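Peptide ABC transporter, peptide-binding protein (PDB 2D5W) binds oligopeptides and probably delivers them to a membrane ABC transporter for uptake by Thermus thermophilus. Local coordinates at residues H353-P358 with L472-S477; G504-D509 with E541-P546. All coordinates share one frame; numbering follows the deposited sequence.

Contact 1: H353-P358 with L472-S477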
loop_
_atom_site.group_PDB
_atom_site.type_symbol
_atom_site.label_atom_id
_atom_site.label_comp_id
_atom_site.label_asym_id
_atom_site.label_seq_id
_atom_site.Cartn_x
_atom_site.Cartn_y
_atom_site.Cartn_z
ATOM N N HIS A 353 16.703 6.887 -6.026
ATOM C CA HIS A 353 16.946 8.327 -5.949
ATOM C C HIS A 353 15.657 9.115 -6.162
ATOM O O HIS A 353 15.642 10.344 -6.066
ATOM C CB HIS A 353 17.974 8.730 -7.005
ATOM C CG HIS A 353 19.257 7.972 -6.904
ATOM N ND1 HIS A 353 20.159 8.171 -5.881
ATOM C CD2 HIS A 353 19.771 6.983 -7.671
ATOM C CE1 HIS A 353 21.173 7.335 -6.022
ATOM N NE2 HIS A 353 20.961 6.602 -7.101
ATOM N N THR A 354 14.585 8.387 -6.461
ATOM C CA THR A 354 13.263 8.960 -6.694
ATOM C C THR A 354 12.237 8.001 -6.078
ATOM O O THR A 354 12.616 6.933 -5.599
ATOM C CB THR A 354 13.021 9.156 -8.209
ATOM O OG1 THR A 354 11.725 9.720 -8.417
ATOM C CG2 THR A 354 13.135 7.837 -8.953
ATOM N N TRP A 355 10.954 8.368 -6.078
ATOM C CA TRP A 355 9.925 7.518 -5.469
ATOM C C TRP A 355 9.222 6.564 -6.424
ATOM O O TRP A 355 8.503 5.667 -5.979
ATOM C CB TRP A 355 8.877 8.383 -4.747
ATOM C CG TRP A 355 7.779 8.923 -5.635
ATOM C CD1 TRP A 355 6.574 8.332 -5.906
ATOM C CD2 TRP A 355 7.808 10.137 -6.397
ATOM N NE1 TRP A 355 5.856 9.100 -6.791
ATOM C CE2 TRP A 355 6.589 10.212 -7.111
ATOM C CE3 TRP A 355 8.745 11.166 -6.551
ATOM C CZ2 TRP A 355 6.286 11.277 -7.965
ATOM C CZ3 TRP A 355 8.442 12.226 -7.400
ATOM C CH2 TRP A 355 7.223 12.270 -8.098
ATOM N N ILE A 356 9.432 6.751 -7.725
ATOM C CA ILE A 356 8.807 5.903 -8.738
ATOM C C ILE A 356 9.778 4.804 -9.167
ATOM O O ILE A 356 10.875 5.092 -9.640
ATOM C CB ILE A 356 8.390 6.741 -9.973
ATOM C CG1 ILE A 356 7.377 7.809 -9.551
ATOM C CG2 ILE A 356 7.803 5.833 -11.046
ATOM C CD1 ILE A 356 6.928 8.725 -10.678
ATOM N N ALA A 357 9.373 3.547 -9.002
ATOM C CA ALA A 357 10.221 2.412 -9.353
ATOM C C ALA A 357 10.408 2.250 -10.859
ATOM O O ALA A 357 9.535 2.618 -11.647
ATOM C CB ALA A 357 9.640 1.129 -8.759
ATOM N N PRO A 358 11.557 1.692 -11.274
ATOM C CA PRO A 358 11.871 1.477 -12.691
ATOM C C PRO A 358 10.821 0.697 -13.485
ATOM O O PRO A 358 10.701 0.885 -14.696
ATOM C CB PRO A 358 13.213 0.754 -12.639
ATOM C CG PRO A 358 13.859 1.361 -11.434
ATOM C CD PRO A 358 12.726 1.385 -10.429
ATOM N N LEU A 472 -0.329 1.005 -10.815
ATOM C CA LEU A 472 -0.064 1.847 -11.976
ATOM C C LEU A 472 -0.793 3.188 -11.988
ATOM O O LEU A 472 -0.642 3.972 -12.923
ATOM C CB LEU A 472 -0.376 1.072 -13.260
ATOM C CG LEU A 472 0.716 0.078 -13.663
ATOM C CD1 LEU A 472 0.190 -0.883 -14.716
ATOM C CD2 LEU A 472 1.928 0.843 -14.179
ATOM N N GLN A 473 -1.586 3.456 -10.957
ATOM C CA GLN A 473 -2.297 4.726 -10.886
ATOM C C GLN A 473 -1.418 5.758 -10.187
ATOM O O GLN A 473 -1.763 6.281 -9.128
ATOM C CB GLN A 473 -3.618 4.549 -10.141
ATOM C CG GLN A 473 -4.545 3.529 -10.791
ATOM C CD GLN A 473 -5.946 3.575 -10.224
ATOM O OE1 GLN A 473 -6.135 3.612 -9.009
ATOM N NE2 GLN A 473 -6.941 3.565 -11.104
ATOM N N GLU A 474 -0.275 6.045 -10.800
ATOM C CA GLU A 474 0.680 6.998 -10.245
ATOM C C GLU A 474 0.270 8.445 -10.505
ATOM O O GLU A 474 0.072 8.850 -11.652
ATOM C CB GLU A 474 2.069 6.736 -10.830
ATOM C CG GLU A 474 3.172 7.652 -10.297
ATOM C CD GLU A 474 3.350 7.554 -8.786
ATOM O OE1 GLU A 474 3.534 6.426 -8.278
ATOM O OE2 GLU A 474 3.311 8.606 -8.108
ATOM N N ASP A 475 0.143 9.217 -9.431
ATOM C CA ASP A 475 -0.245 10.621 -9.532
ATOM C C ASP A 475 0.638 11.529 -8.679
ATOM O O ASP A 475 0.397 12.735 -8.601
ATOM C CB ASP A 475 -1.704 10.799 -9.102
ATOM C CG ASP A 475 -2.037 10.027 -7.842
ATOM O OD1 ASP A 475 -1.155 9.896 -6.970
ATOM O OD2 ASP A 475 -3.184 9.554 -7.718
ATOM N N GLY A 476 1.653 10.953 -8.043
ATOM C CA GLY A 476 2.533 11.735 -7.192
ATOM C C GLY A 476 1.829 12.240 -5.942
ATOM O O GLY A 476 2.376 13.066 -5.209
ATOM N N SER A 477 0.626 11.731 -5.676
ATOM C CA SER A 477 -0.142 12.170 -4.512
ATOM C C SER A 477 0.544 11.939 -3.167
ATOM O O SER A 477 0.196 12.584 -2.183
ATOM C CB SER A 477 -1.536 11.527 -4.508
ATOM O OG SER A 477 -1.464 10.123 -4.386
#
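W355 points its indole N-H straight at the carboxylate of E474, a worked example of how two irregular loops can be joined by a single well-placed buried bond. NE1 lies 2.9 Å from E474 OE2, the N-H...O angle is 170°, and the oxygen sits at the ring edge, almost in the indole plane. The carboxylate is turned by 64° against the ring; NE1 meets OE2 from above the carboxylate plane, and G476 N donates to OE2 from the opposite face of that plane, so two donors grip one atom and fix the rotation of the acid group. With CG anti to the backbone N (chi1 -179°) and a bend at chi2, the E474 chain curls back over its own loop to accept both. Packing is closest where I356 CG1 lies 3.4 Å above one face of the W355 ring, toward its rim; I356 CD1 makes an ordinary contact with E474 CG. Toward the partly exposed side the segments part, and D475 OD1 accepts from S477 N, in an Asx turn, and from S477 OG, while Y147 holds D475 OD2. Around the indole gather F479, F511 and W538, while helix 524-541 packs through F531 against I356 and E474, and W303 of strand 293-308 touches W355.

Contact 2: G504-D509 with E541-P546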
loop_
_atom_site.group_PDB
_atom_site.type_symbol
_atom_site.label_atom_id
_atom_site.label_comp_id
_atom_site.label_asym_id
_atom_site.label_seq_id
_atom_site.Cartn_x
_atom_site.Cartn_y
_atom_site.Cartn_z
ATOM N N GLY A 504 4.332 13.054 5.686
ATOM C CA GLY A 504 5.423 13.873 6.193
ATOM C C GLY A 504 5.180 15.372 6.092
ATOM O O GLY A 504 6.018 16.165 6.527
ATOM N N GLY A 505 4.060 15.762 5.486
ATOM C CA GLY A 505 3.703 17.169 5.372
ATOM C C GLY A 505 4.487 18.068 4.431
ATOM O O GLY A 505 4.726 19.230 4.748
ATOM N N TRP A 506 4.870 17.558 3.268
ATOM C CA TRP A 506 5.620 18.359 2.306
ATOM C C TRP A 506 4.708 19.215 1.444
ATOM O O TRP A 506 3.583 18.829 1.131
ATOM C CB TRP A 506 6.434 17.451 1.382
ATOM C CG TRP A 506 7.422 18.181 0.502
ATOM C CD1 TRP A 506 8.410 19.037 0.910
ATOM C CD2 TRP A 506 7.581 18.035 -0.917
ATOM N NE1 TRP A 506 9.178 19.422 -0.163
ATOM C CE2 TRP A 506 8.693 18.823 -1.297
ATOM C CE3 TRP A 506 6.896 17.312 -1.902
ATOM C CZ2 TRP A 506 9.136 18.907 -2.620
ATOM C CZ3 TRP A 506 7.337 17.394 -3.221
ATOM C CH2 TRP A 506 8.450 18.187 -3.566
ATOM N N ARG A 507 5.200 20.390 1.070
ATOM C CA ARG A 507 4.460 21.270 0.182
ATOM C C ARG A 507 5.403 21.963 -0.787
ATOM O O ARG A 507 6.342 22.646 -0.379
ATOM C CB ARG A 507 3.662 22.337 0.939
ATOM C CG ARG A 507 2.996 23.317 -0.030
ATOM C CD ARG A 507 2.028 24.280 0.629
ATOM N NE ARG A 507 1.441 25.171 -0.369
ATOM C CZ ARG A 507 0.453 26.024 -0.125
ATOM N NH1 ARG A 507 -0.013 26.794 -1.099
ATOM N NH2 ARG A 507 -0.071 26.104 1.090
ATOM N N ASN A 508 5.157 21.758 -2.073
ATOM C CA ASN A 508 5.934 22.395 -3.127
ATOM C C ASN A 508 4.909 22.676 -4.210
ATOM O O ASN A 508 4.418 21.758 -4.870
ATOM C CB ASN A 508 7.035 21.470 -3.648
ATOM C CG ASN A 508 7.923 22.150 -4.675
ATOM O OD1 ASN A 508 7.522 22.361 -5.818
ATOM N ND2 ASN A 508 9.135 22.511 -4.263
ATOM N N ASP A 509 4.565 23.949 -4.373
ATOM C CA ASP A 509 3.549 24.333 -5.340
ATOM C C ASP A 509 3.860 23.963 -6.779
ATOM O O ASP A 509 2.950 23.620 -7.535
ATOM C CB ASP A 509 3.242 25.829 -5.220
ATOM C CG ASP A 509 2.594 26.179 -3.891
ATOM O OD1 ASP A 509 2.092 25.260 -3.210
ATOM O OD2 ASP A 509 2.577 27.374 -3.527
ATOM N N GLU A 541 14.654 18.591 -3.088
ATOM C CA GLU A 541 14.062 18.851 -1.779
ATOM C C GLU A 541 14.062 17.682 -0.789
ATOM O O GLU A 541 13.978 17.898 0.422
ATOM C CB GLU A 541 12.629 19.348 -1.978
ATOM C CG GLU A 541 12.518 20.544 -2.914
ATOM C CD GLU A 541 12.417 21.858 -2.172
ATOM O OE1 GLU A 541 13.272 22.126 -1.304
ATOM O OE2 GLU A 541 11.475 22.627 -2.460
ATOM N N LEU A 542 14.140 16.456 -1.300
ATOM C CA LEU A 542 14.139 15.256 -0.457
ATOM C C LEU A 542 13.076 15.250 0.647
ATOM O O LEU A 542 13.398 15.165 1.836
ATOM C CB LEU A 542 15.519 15.042 0.177
ATOM C CG LEU A 542 16.680 14.702 -0.758
ATOM C CD1 LEU A 542 17.953 14.599 0.067
ATOM C CD2 LEU A 542 16.407 13.397 -1.498
ATOM N N PRO A 543 11.788 15.338 0.271
ATOM C CA PRO A 543 10.740 15.325 1.301
ATOM C C PRO A 543 10.775 14.012 2.088
ATOM O O PRO A 543 10.317 13.942 3.225
ATOM C CB PRO A 543 9.455 15.519 0.496
ATOM C CG PRO A 543 9.804 14.993 -0.865
ATOM C CD PRO A 543 11.213 15.481 -1.078
ATOM N N ALA A 544 11.312 12.975 1.454
ATOM C CA ALA A 544 11.498 11.668 2.078
ATOM C C ALA A 544 12.857 11.210 1.563
ATOM O O ALA A 544 13.322 11.693 0.529
ATOM C CB ALA A 544 10.410 10.689 1.651
ATOM N N LEU A 545 13.501 10.294 2.276
ATOM C CA LEU A 545 14.807 9.808 1.855
ATOM C C LEU A 545 14.644 8.486 1.125
ATOM O O LEU A 545 14.205 7.495 1.710
ATOM C CB LEU A 545 15.723 9.626 3.069
ATOM C CG LEU A 545 15.805 10.816 4.032
ATOM C CD1 LEU A 545 16.806 10.512 5.136
ATOM C CD2 LEU A 545 16.217 12.070 3.278
ATOM N N PRO A 546 14.975 8.457 -0.173
ATOM C CA PRO A 546 14.837 7.203 -0.918
ATOM C C PRO A 546 15.964 6.249 -0.544
ATOM O O PRO A 546 17.114 6.671 -0.420
ATOM C CB PRO A 546 14.919 7.665 -2.369
ATOM C CG PRO A 546 15.914 8.799 -2.292
ATOM C CD PRO A 546 15.516 9.535 -1.025
HETATM O O HOH W 1 8.981 22.954 -1.216
#
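The indole of W506 is sandwiched: P543 lies over one face and N508 CB, from its own loop, over the other. P543 CB stands 3.5 Å from the centroid of the five-membered ring, only 17° off the ring normal, a CH-pi contact, and P543 CG follows over the six-membered ring. E541 comes in obliquely near the benzo part, its CB 3.6 Å from W506 CZ2, and F511 meets the indole edge-to-face. CG anti to the backbone N (chi1 -170°) swings the W506 ring across to the proline. Replacing W506 with an alanine would probably open a gap between P543 and N508 and leave the proline ring without its aromatic partner.

Beyond the indole the contact turns polar. N508 ND2 donates a weak hydrogen bond to E541 OE2, 3.0 Å away and bent to 126°, with amide and carboxylate planes nearly perpendicular. A water donates to E541 OE2 at 2.8 Å and also to R507 O, a second bridge, which ties the acid to the backbone of 504-509. The stronger partner of N508 lies in the helix it caps: OD1 accepts from the backbone N of F511, which fixes the amide. On the outer side R507 NE meets D509 OD1 at 2.9 Å in a salt bridge.

The arrangement is a side-chain N-cap, with N508 starting helix 509-518 while its amide nitrogen leans on E541 at the end of helix 524-541, just before the chain turns through L542 and P543 into strand 544-557.

How the contacts relate
Contact 1 and contact 2 are neighbouring examples of loops held against helix 524-541 and what follows it, their centres 14 Å apart and on the same side of the chain's centre. They meet directly where H353 CA packs 3.8 Å from P546 CG. Along the chain they follow in series, contact 1 closing before contact 2 opens. Helix 524-541 links them: it covers the first contact with F531 and Q535, and its last residue, E541, enters the second. W538 and F511 connect the aromatic groups, each touching W355, with W538 also on P543 and F511 on W506. Contact 1 is buried, its centre about 13 Å from the chain's centre; contact 2 is only partly buried, its centre about 19 Å away.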